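Local coordinates for spindle pole body-associated protein VIK1 (Saccharomyces cerevisiae, PDB 2O0A), which recruits the kinesin-14 motor KAR3 to microtubules and, as the KAR3-VIK1 heterodimer, cross-links anti-parallel microtubules, its C-terminal motor-like domain lacking a nucleotide-binding site, at residues Y59-V64 against T281-V286; Y126-Q131 against V203-R208. All coordinates share one frame; numbering follows the deposited sequence.

Contact 1: Y59-V64 against T281-V286; sequences YKFNRV and TISEEV
In this C-terminal domain of Vik1, a kinesin motor fold without a nucleotide site, residues 59-64 run from the edge strand of a small three-stranded antiparallel sheet into strand 63-66 of the large sheet and rest against the C-terminal helix 276-289. Van der Waals packing is carried by Phe61: its CG stands anti to the carbonyl carbon (chi1 -67°), and its CE1 and CZ meet CB and OG of Ser283, CE1 lying 3.4 Å from CB. The same ring also touches Cys28 and Ala30 of strand 27-32 in the large sheet and Ile50 of the small one, so an alanine here would remove the ring and would probably lose its contact with Ser283 and loosen the packing where the two sheets and the helix meet. Tyr59 adds a second aromatic contact, its CE1 3.9 Å from the backbone N of Thr281, while its ring stacks with His57. The Glu284 side chain crosses that of Tyr59 at about a right angle, its carboxylate plane 58° from the ring, and OE1 is hydrogen-bonded to His57 NE2. No direct hydrogen bond joins the two segments; water does that work twice. One water bridges Tyr59 OH and Thr281 OG1, sitting in plane at the edge of the tyrosine ring. The other donates to Lys60 O at 2.8 Å and to Ser283 OG at 2.7 Å, the serine hydroxyl being also hydrogen-bonded to Leu280 O.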
loop_
_atom_site.group_PDB
_atom_site.type_symbol
_atom_site.label_atom_id
_atom_site.label_comp_id
_atom_site.label_asym_id
_atom_site.label_seq_id
_atom_site.Cartn_x
_atom_site.Cartn_y
_atom_site.Cartn_z
ATOM N N TYR A 59 -1.995 2.941 -20.464
ATOM C CA TYR A 59 -1.776 3.187 -19.038
ATOM C C TYR A 59 -0.513 2.470 -18.582
ATOM O O TYR A 59 -0.441 1.253 -18.621
ATOM C CB TYR A 59 -2.978 2.719 -18.213
ATOM C CG TYR A 59 -4.258 3.441 -18.552
ATOM C CD1 TYR A 59 -4.548 4.669 -17.982
ATOM C CD2 TYR A 59 -5.175 2.888 -19.460
ATOM C CE1 TYR A 59 -5.726 5.337 -18.289
ATOM C CE2 TYR A 59 -6.353 3.552 -19.776
ATOM C CZ TYR A 59 -6.610 4.777 -19.191
ATOM O OH TYR A 59 -7.769 5.446 -19.484
ATOM N N LYS A 60 0.473 3.252 -18.164
ATOM C CA LYS A 60 1.750 2.708 -17.707
ATOM C C LYS A 60 1.827 2.667 -16.181
ATOM O O LYS A 60 1.165 3.453 -15.486
ATOM C CB LYS A 60 2.917 3.519 -18.273
ATOM C CG LYS A 60 2.960 3.517 -19.792
ATOM C CD LYS A 60 4.287 4.024 -20.305
ATOM C CE LYS A 60 4.093 4.851 -21.562
ATOM N NZ LYS A 60 5.273 5.716 -21.836
ATOM N N PHE A 61 2.650 1.743 -15.690
ATOM C CA PHE A 61 2.869 1.546 -14.262
ATOM C C PHE A 61 4.337 1.220 -14.081
ATOM O O PHE A 61 5.012 0.795 -15.028
ATOM C CB PHE A 61 2.046 0.361 -13.773
ATOM C CG PHE A 61 0.558 0.598 -13.812
ATOM C CD1 PHE A 61 -0.108 1.055 -12.686
ATOM C CD2 PHE A 61 -0.163 0.366 -14.979
ATOM C CE1 PHE A 61 -1.471 1.288 -12.718
ATOM C CE2 PHE A 61 -1.538 0.598 -15.025
ATOM C CZ PHE A 61 -2.191 1.055 -13.888
ATOM N N ASN A 62 4.852 1.384 -12.865
ATOM C CA ASN A 62 6.221 0.951 -12.638
ATOM C C ASN A 62 6.375 -0.538 -12.954
ATOM O O ASN A 62 7.387 -0.969 -13.531
ATOM C CB ASN A 62 6.672 1.306 -11.218
ATOM C CG ASN A 62 6.677 2.806 -10.984
ATOM O OD1 ASN A 62 5.870 3.316 -10.233
ATOM N ND2 ASN A 62 7.550 3.522 -11.686
ATOM N N ARG A 63 5.360 -1.319 -12.602
ATOM C CA ARG A 63 5.284 -2.722 -12.981
ATOM C C ARG A 63 3.823 -3.158 -12.918
ATOM O O ARG A 63 3.064 -2.673 -12.070
ATOM C CB ARG A 63 6.165 -3.574 -12.057
ATOM C CG ARG A 63 6.160 -5.060 -12.365
ATOM C CD ARG A 63 7.408 -5.745 -11.862
ATOM N NE ARG A 63 8.626 -5.418 -12.618
ATOM C CZ ARG A 63 8.952 -5.949 -13.796
ATOM N NH1 ARG A 63 8.152 -6.827 -14.392
ATOM N NH2 ARG A 63 10.092 -5.600 -14.382
ATOM N N VAL A 64 3.446 -4.048 -13.832
ATOM C CA VAL A 64 2.150 -4.733 -13.850
ATOM C C VAL A 64 2.400 -6.165 -13.408
ATOM O O VAL A 64 3.182 -6.910 -14.008
ATOM C CB VAL A 64 1.487 -4.666 -15.253
ATOM C CG1 VAL A 64 0.241 -5.554 -15.303
ATOM C CG2 VAL A 64 1.146 -3.224 -15.563
ATOM N N THR A 281 -7.740 5.508 -14.912
ATOM C CA THR A 281 -7.671 6.970 -14.920
ATOM C C THR A 281 -6.945 7.536 -13.692
ATOM O O THR A 281 -6.103 8.426 -13.800
ATOM C CB THR A 281 -9.076 7.582 -15.072
ATOM O OG1 THR A 281 -9.599 7.190 -16.343
ATOM C CG2 THR A 281 -9.025 9.119 -14.981
ATOM N N ILE A 282 -7.256 6.991 -12.525
ATOM C CA ILE A 282 -6.632 7.436 -11.283
ATOM C C ILE A 282 -5.139 7.155 -11.298
ATOM O O ILE A 282 -4.348 7.994 -10.867
ATOM C CB ILE A 282 -7.341 6.824 -10.066
ATOM C CG1 ILE A 282 -8.772 7.373 -10.017
ATOM C CG2 ILE A 282 -6.587 7.152 -8.765
ATOM C CD1 ILE A 282 -9.668 6.750 -8.995
ATOM N N SER A 283 -4.765 6.003 -11.850
ATOM C CA SER A 283 -3.355 5.636 -11.959
ATOM C C SER A 283 -2.573 6.690 -12.742
ATOM O O SER A 283 -1.415 6.975 -12.425
ATOM C CB SER A 283 -3.192 4.232 -12.561
ATOM O OG SER A 283 -3.356 4.227 -13.974
ATOM N N GLU A 284 -3.202 7.285 -13.755
ATOM C CA GLU A 284 -2.529 8.363 -14.497
ATOM C C GLU A 284 -2.350 9.656 -13.682
ATOM O O GLU A 284 -1.307 10.307 -13.767
ATOM C CB GLU A 284 -3.224 8.648 -15.838
ATOM C CG GLU A 284 -2.324 9.387 -16.826
ATOM C CD GLU A 284 -2.971 9.632 -18.179
ATOM O OE1 GLU A 284 -3.681 8.737 -18.685
ATOM O OE2 GLU A 284 -2.751 10.723 -18.746
ATOM N N GLU A 285 -3.350 10.011 -12.887
ATOM C CA GLU A 285 -3.272 11.173 -12.008
ATOM C C GLU A 285 -2.213 11.004 -10.916
ATOM O O GLU A 285 -1.491 11.941 -10.586
ATOM C CB GLU A 285 -4.616 11.424 -11.352
ATOM C CG GLU A 285 -5.748 11.765 -12.301
ATOM C CD GLU A 285 -7.009 12.003 -11.533
ATOM O OE1 GLU A 285 -7.584 11.011 -11.028
ATOM O OE2 GLU A 285 -7.411 13.181 -11.399
ATOM N N VAL A 286 -2.137 9.801 -10.352
ATOM C CA VAL A 286 -1.128 9.506 -9.341
ATOM C C VAL A 286 0.279 9.783 -9.868
ATOM O O VAL A 286 1.098 10.397 -9.173
ATOM C CB VAL A 286 -1.240 8.036 -8.848
ATOM C CG1 VAL A 286 0.032 7.594 -8.089
ATOM C CG2 VAL A 286 -2.479 7.862 -7.991
HETATM O O HOH W 1 -8.235 8.000 -18.405
HETATM O O HOH W 2 -1.270 4.814 -15.601
#

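Contact 2: Y126-Q131 against V203-R208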
loop_
_atom_site.group_PDB
_atom_site.type_symbol
_atom_site.label_atom_id
_atom_site.label_comp_id
_atom_site.label_asym_id
_atom_site.label_seq_id
_atom_site.Cartn_x
_atom_site.Cartn_y
_atom_site.Cartn_z
ATOM N N TYR A 126 14.282 -4.972 14.838
ATOM C CA TYR A 126 13.344 -3.976 15.383
ATOM C C TYR A 126 12.336 -4.589 16.322
ATOM O O TYR A 126 11.946 -5.756 16.159
ATOM C CB TYR A 126 12.528 -3.317 14.253
ATOM C CG TYR A 126 13.359 -2.662 13.189
ATOM C CD1 TYR A 126 13.815 -1.353 13.337
ATOM C CD2 TYR A 126 13.676 -3.354 12.010
ATOM C CE1 TYR A 126 14.592 -0.748 12.351
ATOM C CE2 TYR A 126 14.417 -2.758 11.017
ATOM C CZ TYR A 126 14.892 -1.466 11.193
ATOM O OH TYR A 126 15.650 -0.883 10.197
ATOM N N VAL A 127 11.875 -3.777 17.280
ATOM C CA VAL A 127 10.606 -4.079 17.943
ATOM C C VAL A 127 9.515 -3.368 17.136
ATOM O O VAL A 127 9.653 -2.199 16.768
ATOM C CB VAL A 127 10.574 -3.620 19.411
ATOM C CG1 VAL A 127 9.183 -3.821 20.017
ATOM C CG2 VAL A 127 11.583 -4.430 20.223
ATOM N N ILE A 128 8.467 -4.113 16.827
ATOM C CA ILE A 128 7.451 -3.677 15.859
ATOM C C ILE A 128 6.111 -3.469 16.552
ATOM O O ILE A 128 5.639 -4.354 17.280
ATOM C CB ILE A 128 7.305 -4.724 14.708
ATOM C CG1 ILE A 128 8.651 -4.895 14.005
ATOM C CG2 ILE A 128 6.220 -4.298 13.715
ATOM C CD1 ILE A 128 8.692 -5.996 12.969
ATOM N N THR A 129 5.508 -2.298 16.345
ATOM C CA THR A 129 4.172 -2.029 16.883
ATOM C C THR A 129 3.156 -1.828 15.771
ATOM O O THR A 129 3.521 -1.534 14.637
ATOM C CB THR A 129 4.147 -0.752 17.747
ATOM O OG1 THR A 129 4.267 0.394 16.905
ATOM C CG2 THR A 129 5.300 -0.763 18.729
ATOM N N LEU A 130 1.887 -1.980 16.118
ATOM C CA LEU A 130 0.812 -1.792 15.153
ATOM C C LEU A 130 -0.409 -1.139 15.780
ATOM O O LEU A 130 -0.786 -1.467 16.901
ATOM C CB LEU A 130 0.449 -3.143 14.503
ATOM C CG LEU A 130 -0.524 -3.140 13.312
ATOM C CD1 LEU A 130 -0.198 -4.239 12.284
ATOM C CD2 LEU A 130 -1.976 -3.258 13.788
ATOM N N GLN A 131 -0.987 -0.211 15.029
ATOM C CA GLN A 131 -2.325 0.332 15.298
ATOM C C GLN A 131 -3.138 0.198 14.028
ATOM O O GLN A 131 -2.575 0.181 12.938
ATOM C CB GLN A 131 -2.243 1.810 15.679
ATOM C CG GLN A 131 -1.456 2.045 16.964
ATOM C CD GLN A 131 -1.182 3.492 17.188
ATOM O OE1 GLN A 131 -0.304 4.072 16.550
ATOM N NE2 GLN A 131 -1.926 4.098 18.096
ATOM N N VAL A 203 2.504 1.206 11.534
ATOM C CA VAL A 203 3.481 0.289 12.105
ATOM C C VAL A 203 4.701 1.126 12.473
ATOM O O VAL A 203 5.172 1.943 11.666
ATOM C CB VAL A 203 3.865 -0.822 11.089
ATOM C CG1 VAL A 203 4.994 -1.699 11.632
ATOM C CG2 VAL A 203 2.645 -1.675 10.730
ATOM N N GLN A 204 5.213 0.953 13.690
ATOM C CA GLN A 204 6.460 1.618 14.076
ATOM C C GLN A 204 7.553 0.558 14.182
ATOM O O GLN A 204 7.325 -0.513 14.741
ATOM C CB GLN A 204 6.315 2.302 15.425
ATOM C CG GLN A 204 5.255 3.377 15.475
ATOM C CD GLN A 204 5.127 3.951 16.883
ATOM O OE1 GLN A 204 4.736 3.257 17.831
ATOM N NE2 GLN A 204 5.490 5.205 17.024
ATOM N N PHE A 205 8.722 0.878 13.651
ATOM C CA PHE A 205 9.888 0.007 13.743
ATOM C C PHE A 205 10.909 0.670 14.675
ATOM O O PHE A 205 11.517 1.656 14.287
ATOM C CB PHE A 205 10.521 -0.188 12.355
ATOM C CG PHE A 205 9.640 -0.937 11.374
ATOM C CD1 PHE A 205 9.711 -2.334 11.268
ATOM C CD2 PHE A 205 8.757 -0.240 10.556
ATOM C CE1 PHE A 205 8.878 -3.043 10.362
ATOM C CE2 PHE A 205 7.942 -0.929 9.629
ATOM C CZ PHE A 205 7.996 -2.330 9.546
ATOM N N PHE A 206 11.074 0.133 15.885
ATOM C CA PHE A 206 12.016 0.683 16.863
ATOM C C PHE A 206 13.302 -0.126 16.810
ATOM O O PHE A 206 13.286 -1.318 17.126
ATOM C CB PHE A 206 11.438 0.588 18.272
ATOM C CG PHE A 206 10.313 1.527 18.529
ATOM C CD1 PHE A 206 10.570 2.827 18.954
ATOM C CD2 PHE A 206 8.998 1.128 18.334
ATOM C CE1 PHE A 206 9.526 3.720 19.208
ATOM C CE2 PHE A 206 7.950 2.026 18.582
ATOM C CZ PHE A 206 8.224 3.316 19.014
ATOM N N PRO A 207 14.421 0.503 16.421
ATOM C CA PRO A 207 15.647 -0.289 16.309
ATOM C C PRO A 207 16.104 -0.840 17.650
ATOM O O PRO A 207 16.104 -0.121 18.669
ATOM C CB PRO A 207 16.670 0.719 15.771
ATOM C CG PRO A 207 16.148 2.040 16.166
ATOM C CD PRO A 207 14.650 1.912 16.046
ATOM N N ARG A 208 16.484 -2.113 17.643
ATOM C CA ARG A 208 16.986 -2.772 18.846
ATOM C C ARG A 208 18.357 -2.234 19.228
ATOM O O ARG A 208 19.123 -1.791 18.365
ATOM C CB ARG A 208 17.032 -4.288 18.638
ATOM C CG ARG A 208 15.652 -4.905 18.462
ATOM C CD ARG A 208 15.696 -6.419 18.330
ATOM N NE ARG A 208 14.381 -6.969 17.998
ATOM C CZ ARG A 208 13.452 -7.334 18.880
ATOM N NH1 ARG A 208 13.683 -7.237 20.190
ATOM N NH2 ARG A 208 12.283 -7.815 18.451
#
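One face of the Tyr126 ring receives Phe205 in two ways: CB of Phe205 lies over it in a CH-pi contact, 4.1 Å from the ring centroid, and the Phe205 ring turns its edge toward that face, a T-shaped pair with planes at 75°. The backbone C of Phe206 lies in the plane of the tyrosine ring, at its edge. On the Phe206 ring the edge is met by Val127 O and by the methyl CG2 of Thr129, which comes within 3.9 Å of CE2. The Arg208 guanidinium takes CG2 of Val127 over one face, offset toward its rim, and its NE is hydrogen-bonded to Gln123 O in helix 121-125, just ahead of strand 126-136. These groups dress an antiparallel pair of neighbouring strands, 126-136 and 197-207, in the large mixed sheet of the kinesin-like motor fold. Val127 with Phe206 and Thr129 with Gln204 are its hydrogen-bonded pairs. The straightest bond runs from Phe206 N to Val127 O (2.9 Å, 173° at the hydrogen). By contrast, Gln204 N reaches Thr129 O at 3.2 Å from above the carbonyl plane and also makes a weak bond to Thr129 OG1. That hydroxyl, in the crowded position between backbone N and carbonyl carbon (chi1 72°), lies 3.0 Å from Gln204 OE1. On the face carrying Ile128, Leu130, Val203 and Phe205, helix 105-116 covers the sheet; there CG2 of Ile128 packs against CG1 of Val203 at 3.5 Å, and CG1 of Ile128 lies alongside CD1 of Phe205.

From the N terminus, the chain passes helix 4-23 and strand 27-32 and reaches 59-64, the first side of contact 1. It then runs through three helices and strand 94-99 to 126-131, where contact 2 opens. The next 71 residues hold strands but no helix before 203-208 closes that loop. Contact 1 closes later, at 281-286 in the last helix, so the shorter loop lies wholly within the longer one without crossing. Contact 1 sets the C-terminal helix against the small sheet's edge, where the chain passes into the large sheet; contact 2 pairs two strands of that large sheet. Their centres, 31 Å apart, fall on opposite sides of the chain's centre.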